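Local coordinates for protein nucleoporin NUP82 (Chaetomium thermophilum, PDB 5CWW) that is a structural component of the nuclear pore complex and probably also offers docking sites for nuclear transport factors, at residues F7-L12 with P585-F590; A255-P260 with M270-A275. All coordinates share one frame; numbering follows the deposited sequence.

Overall arrangement
The modelled strands fall into seven successive, mostly antiparallel sheets, the blades of the β-propeller that forms the N-terminal part of this nucleoporin. Interaction 1 lies at the periphery, its centre about 26 Å from that of the chain, and brings the N-terminal segment 7-12 to the outermost strand of the last blade. Interaction 2 pairs the first two strands of an intermediate blade, its centre about 6 Å from the chain centre. The two contacts do not touch: their centres are about 32 Å apart and their nearest atoms about 22 Å. In sequence, interaction 2 is nested within the long loop closed by interaction 1, so one joins the chain ends while the other builds a blade.

Interaction 1 (F7-L12 with P585-F590); sequences FAPAWL and PIALFF
F7 and A8 run past I586 and A587 on the outer strand of the last, three-stranded β-propeller blade. The N-terminal segment covers this edge without forming a strand, and one backbone hydrogen bond connects the two, so the contact resembles a velcro closure only in bringing the chain ends together. A587 N donates to F7 O (2.9 Å, N-H...O 152°), and the CA-H of I586 approaches the same oxygen. The backbones of I586 and L588 pair with S579 and I577 of the neighbouring strand 576-580.

The tight part gathers round the A587 methyl. P9 CD and L12 CD1 each come within 3.8 Å of A587 CB, from different directions. A8 CB stands 4.2 Å from A587 CB. Next to this cluster, P585 CG sits 3.3 Å from L12 O, an oxygen hydrogen-bonded to H19 ND1.

The two flanks are looser. F7 is exposed: its CB starts toward the strand and meets L588 CD2, but its ring leads away and meets F553 edge-to-face. Toward the other end, F589, which stacks on F576, crosses P9 at about a right angle, while W11 turns one face to P9 and L12 and leans on helix 69-77 through K73 and W76. The two aromatic residues, W11 and F589, meet obliquely through one atom each, W11 CZ2 and F589 CZ, 4.3 Å apart.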
loop_
_atom_site.group_PDB
_atom_site.type_symbol
_atom_site.label_atom_id
_atom_site.label_comp_id
_atom_site.label_asym_id
_atom_site.label_seq_id
_atom_site.Cartn_x
_atom_site.Cartn_y
_atom_site.Cartn_z
ATOM N N PHE B 7 -11.079 20.410 -23.539
ATOM C CA PHE B 7 -11.520 20.269 -22.155
ATOM C C PHE B 7 -10.599 21.029 -21.205
ATOM O O PHE B 7 -10.260 20.544 -20.128
ATOM C CB PHE B 7 -11.582 18.791 -21.772
ATOM C CG PHE B 7 -12.556 17.998 -22.595
ATOM C CD1 PHE B 7 -12.155 17.391 -23.773
ATOM C CD2 PHE B 7 -13.876 17.871 -22.197
ATOM C CE1 PHE B 7 -13.050 16.665 -24.535
ATOM C CE2 PHE B 7 -14.777 17.147 -22.954
ATOM C CZ PHE B 7 -14.363 16.544 -24.125
ATOM N N ALA B 8 -10.209 22.231 -21.615
ATOM C CA ALA B 8 -9.355 23.092 -20.806
ATOM C C ALA B 8 -9.489 24.533 -21.294
ATOM O O ALA B 8 -9.885 24.762 -22.435
ATOM C CB ALA B 8 -7.907 22.627 -20.875
ATOM N N PRO B 9 -9.166 25.511 -20.434
ATOM C CA PRO B 9 -9.272 26.911 -20.864
ATOM C C PRO B 9 -8.260 27.258 -21.951
ATOM O O PRO B 9 -7.335 26.485 -22.198
ATOM C CB PRO B 9 -8.994 27.697 -19.578
ATOM C CG PRO B 9 -8.208 26.770 -18.724
ATOM C CD PRO B 9 -8.722 25.397 -19.033
ATOM N N ALA B 10 -8.440 28.411 -22.586
ATOM C CA ALA B 10 -7.609 28.808 -23.718
ATOM C C ALA B 10 -6.138 28.950 -23.338
ATOM O O ALA B 10 -5.258 28.735 -24.171
ATOM C CB ALA B 10 -8.123 30.111 -24.306
ATOM N N TRP B 11 -5.872 29.311 -22.086
ATOM C CA TRP B 11 -4.501 29.563 -21.646
ATOM C C TRP B 11 -3.766 28.267 -21.293
ATOM O O TRP B 11 -2.651 28.303 -20.772
ATOM C CB TRP B 11 -4.482 30.532 -20.455
ATOM C CG TRP B 11 -5.350 30.140 -19.300
ATOM C CD1 TRP B 11 -6.670 30.440 -19.130
ATOM C CD2 TRP B 11 -4.957 29.393 -18.142
ATOM N NE1 TRP B 11 -7.126 29.920 -17.943
ATOM C CE2 TRP B 11 -6.093 29.272 -17.317
ATOM C CE3 TRP B 11 -3.755 28.811 -17.725
ATOM C CZ2 TRP B 11 -6.065 28.592 -16.102
ATOM C CZ3 TRP B 11 -3.729 28.136 -16.517
ATOM C CH2 TRP B 11 -4.876 28.033 -15.720
ATOM N N LEU B 12 -4.395 27.130 -21.582
ATOM C CA LEU B 12 -3.748 25.826 -21.444
ATOM C C LEU B 12 -3.785 25.064 -22.768
ATOM O O LEU B 12 -3.289 23.940 -22.855
ATOM C CB LEU B 12 -4.413 24.997 -20.341
ATOM C CG LEU B 12 -4.151 25.424 -18.893
ATOM C CD1 LEU B 12 -4.934 24.541 -17.933
ATOM C CD2 LEU B 12 -2.666 25.380 -18.557
ATOM N N PRO B 585 -4.183 18.706 -22.138
ATOM C CA PRO B 585 -4.582 18.840 -20.734
ATOM C C PRO B 585 -6.079 18.680 -20.523
ATOM O O PRO B 585 -6.854 18.731 -21.477
ATOM C CB PRO B 585 -4.148 20.262 -20.390
ATOM C CG PRO B 585 -4.319 21.004 -21.664
ATOM C CD PRO B 585 -4.029 20.024 -22.781
ATOM N N ILE B 586 -6.465 18.487 -19.267
ATOM C CA ILE B 586 -7.865 18.444 -18.874
ATOM C C ILE B 586 -8.014 19.255 -17.595
ATOM O O ILE B 586 -7.560 18.837 -16.531
ATOM C CB ILE B 586 -8.360 16.999 -18.651
ATOM C CG1 ILE B 586 -8.216 16.186 -19.941
ATOM C CG2 ILE B 586 -9.813 16.994 -18.182
ATOM C CD1 ILE B 586 -8.493 14.704 -19.772
ATOM N N ALA B 587 -8.639 20.422 -17.716
ATOM C CA ALA B 587 -8.844 21.317 -16.582
ATOM C C ALA B 587 -10.310 21.723 -16.477
ATOM O O ALA B 587 -10.762 22.633 -17.171
ATOM C CB ALA B 587 -7.959 22.544 -16.712
ATOM N N LEU B 588 -11.041 21.037 -15.603
ATOM C CA LEU B 588 -12.473 21.260 -15.438
ATOM C C LEU B 588 -12.772 21.968 -14.118
ATOM O O LEU B 588 -12.428 21.473 -13.043
ATOM C CB LEU B 588 -13.214 19.924 -15.504
ATOM C CG LEU B 588 -12.909 19.099 -16.759
ATOM C CD1 LEU B 588 -13.566 17.733 -16.682
ATOM C CD2 LEU B 588 -13.353 19.837 -18.016
ATOM N N PHE B 589 -13.427 23.123 -14.217
ATOM C CA PHE B 589 -13.643 24.005 -13.072
ATOM C C PHE B 589 -15.022 23.822 -12.439
ATOM O O PHE B 589 -15.996 23.513 -13.127
ATOM C CB PHE B 589 -13.462 25.465 -13.502
ATOM C CG PHE B 589 -12.037 25.834 -13.815
ATOM C CD1 PHE B 589 -11.391 25.294 -14.916
ATOM C CD2 PHE B 589 -11.345 26.723 -13.010
ATOM C CE1 PHE B 589 -10.079 25.629 -15.203
ATOM C CE2 PHE B 589 -10.034 27.065 -13.292
ATOM C CZ PHE B 589 -9.401 26.516 -14.391
ATOM N N PHE B 590 -15.086 24.018 -11.124
ATOM C CA PHE B 590 -16.328 23.877 -10.364
ATOM C C PHE B 590 -16.698 25.154 -9.624
ATOM O O PHE B 590 -17.842 25.320 -9.201
ATOM C CB PHE B 590 -16.213 22.732 -9.364
ATOM C CG PHE B 590 -15.913 21.418 -9.998
ATOM C CD1 PHE B 590 -16.922 20.662 -10.569
ATOM C CD2 PHE B 590 -14.619 20.940 -10.031
ATOM C CE1 PHE B 590 -16.642 19.448 -11.156
ATOM C CE2 PHE B 590 -14.334 19.732 -10.614
ATOM C CZ PHE B 590 -15.345 18.981 -11.179
#

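Interaction 2 (A255-P260 with M270-A275); sequences AAACFP and MTLWLA
The phenyl ring of F259 carries the L272 methyl CD1 over the centre of one face, a CH-pi contact 4.0 Å from the centroid and only 9° off the ring normal. L272 CG stands anti to its backbone nitrogen (chi1 -179°), and from there chi2 (65°) puts CD1 over the ring. F259 CE1 lies 3.9 Å from L272 CB, and H181 meets the phenyl with its own ring. The W273 indole instead receives its neighbours at the edge, near its plane: P260 CD approaches W273 CD1 at 4.1 Å, and C258 O lies close by. F373 also meets this indole.

These side chains flank an antiparallel pair of propeller strands. C258 and W273 form a hydrogen-bonded pair, exchanging two bonds of 2.9 Å, C258 N to W273 O and W273 N to C258 O. At A275 the register slips into a classic β-bulge, because A275 O accepts from both A255 N (2.7 Å) and A256 N. A256, C258, W273 and A275 face strand 389-395, whereas A257 and L274 pack on V193 of strand 189-194, so the two faces of this pair meet strands of the neighbouring blades.

The cross-strand hydrogen bonds end at C258 and W273. P260, lacking an N-H, cannot donate to T271 O and meets it through CD at 3.0 Å, leaving mainly apolar contacts of F259 and P260 to continue the pairing.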
loop_
_atom_site.group_PDB
_atom_site.type_symbol
_atom_site.label_atom_id
_atom_site.label_comp_id
_atom_site.label_asym_id
_atom_site.label_seq_id
_atom_site.Cartn_x
_atom_site.Cartn_y
_atom_site.Cartn_z
ATOM N N ALA B 255 -0.944 -4.141 -4.812
ATOM C CA ALA B 255 -1.498 -3.237 -5.814
ATOM C C ALA B 255 -1.215 -1.790 -5.429
ATOM O O ALA B 255 -0.836 -0.981 -6.272
ATOM C CB ALA B 255 -2.992 -3.459 -5.965
ATOM N N ALA B 256 -1.402 -1.468 -4.154
ATOM C CA ALA B 256 -1.143 -0.121 -3.664
ATOM C C ALA B 256 -1.142 -0.077 -2.143
ATOM O O ALA B 256 -1.671 -0.969 -1.481
ATOM C CB ALA B 256 -2.176 0.856 -4.213
ATOM N N ALA B 257 -0.550 0.981 -1.601
ATOM C CA ALA B 257 -0.511 1.198 -0.164
ATOM C C ALA B 257 -0.689 2.680 0.126
ATOM O O ALA B 257 -0.342 3.529 -0.697
ATOM C CB ALA B 257 0.790 0.698 0.420
ATOM N N CYS B 258 -1.239 2.989 1.295
ATOM C CA CYS B 258 -1.420 4.375 1.686
ATOM C C CYS B 258 -1.450 4.527 3.198
ATOM O O CYS B 258 -1.724 3.570 3.927
ATOM C CB CYS B 258 -2.713 4.929 1.083
ATOM S SG CYS B 258 -4.207 4.166 1.742
ATOM N N PHE B 259 -1.129 5.733 3.656
ATOM C CA PHE B 259 -1.422 6.149 5.017
ATOM C C PHE B 259 -2.756 6.876 4.996
ATOM O O PHE B 259 -3.149 7.415 3.959
ATOM C CB PHE B 259 -0.332 7.063 5.577
ATOM C CG PHE B 259 0.923 6.344 5.968
ATOM C CD1 PHE B 259 0.966 5.575 7.118
ATOM C CD2 PHE B 259 2.065 6.447 5.195
ATOM C CE1 PHE B 259 2.122 4.909 7.486
ATOM C CE2 PHE B 259 3.228 5.785 5.558
ATOM C CZ PHE B 259 3.253 5.015 6.706
ATOM N N PRO B 260 -3.464 6.893 6.133
ATOM C CA PRO B 260 -4.667 7.718 6.155
ATOM C C PRO B 260 -4.350 9.174 5.872
ATOM O O PRO B 260 -3.237 9.635 6.145
ATOM C CB PRO B 260 -5.191 7.534 7.580
ATOM C CG PRO B 260 -4.741 6.174 7.949
ATOM C CD PRO B 260 -3.374 6.033 7.323
ATOM N N MET B 270 -0.387 6.331 12.185
ATOM C CA MET B 270 0.690 5.339 12.274
ATOM C C MET B 270 0.295 4.030 11.605
ATOM O O MET B 270 0.947 3.007 11.811
ATOM C CB MET B 270 1.052 5.042 13.728
ATOM C CG MET B 270 1.286 6.252 14.582
ATOM S SD MET B 270 1.596 5.774 16.286
ATOM C CE MET B 270 1.423 7.367 17.083
ATOM N N THR B 271 -0.780 4.056 10.828
ATOM C CA THR B 271 -1.308 2.838 10.230
ATOM C C THR B 271 -1.077 2.833 8.730
ATOM O O THR B 271 -1.605 3.682 8.012
ATOM C CB THR B 271 -2.810 2.673 10.517
ATOM O OG1 THR B 271 -3.039 2.759 11.929
ATOM C CG2 THR B 271 -3.312 1.326 10.003
ATOM N N LEU B 272 -0.285 1.876 8.261
ATOM C CA LEU B 272 -0.101 1.674 6.830
ATOM C C LEU B 272 -1.115 0.653 6.336
ATOM O O LEU B 272 -1.205 -0.455 6.866
ATOM C CB LEU B 272 1.320 1.206 6.513
ATOM C CG LEU B 272 1.623 0.987 5.027
ATOM C CD1 LEU B 272 1.554 2.304 4.260
ATOM C CD2 LEU B 272 2.989 0.326 4.844
ATOM N N TRP B 273 -1.888 1.047 5.332
ATOM C CA TRP B 273 -2.888 0.181 4.727
ATOM C C TRP B 273 -2.384 -0.329 3.385
ATOM O O TRP B 273 -1.756 0.420 2.636
ATOM C CB TRP B 273 -4.206 0.935 4.541
ATOM C CG TRP B 273 -4.970 1.158 5.808
ATOM C CD1 TRP B 273 -4.850 2.216 6.664
ATOM C CD2 TRP B 273 -5.984 0.311 6.359
ATOM N NE1 TRP B 273 -5.728 2.079 7.713
ATOM C CE2 TRP B 273 -6.435 0.917 7.549
ATOM C CE3 TRP B 273 -6.555 -0.900 5.959
ATOM C CZ2 TRP B 273 -7.426 0.349 8.346
ATOM C CZ3 TRP B 273 -7.542 -1.461 6.751
ATOM C CH2 TRP B 273 -7.966 -0.836 7.929
ATOM N N LEU B 274 -2.673 -1.591 3.077
ATOM C CA LEU B 274 -2.245 -2.184 1.813
ATOM C C LEU B 274 -3.361 -2.952 1.126
ATOM O O LEU B 274 -4.176 -3.607 1.780
ATOM C CB LEU B 274 -1.065 -3.126 2.035
ATOM C CG LEU B 274 0.189 -2.524 2.668
ATOM C CD1 LEU B 274 0.203 -2.769 4.174
ATOM C CD2 LEU B 274 1.432 -3.092 2.010
ATOM N N ALA B 275 -3.364 -2.883 -0.201
ATOM C CA ALA B 275 -4.304 -3.632 -1.018
ATOM C C ALA B 275 -3.551 -4.505 -2.013
ATOM O O ALA B 275 -2.710 -4.019 -2.770
ATOM C CB ALA B 275 -5.251 -2.689 -1.743
#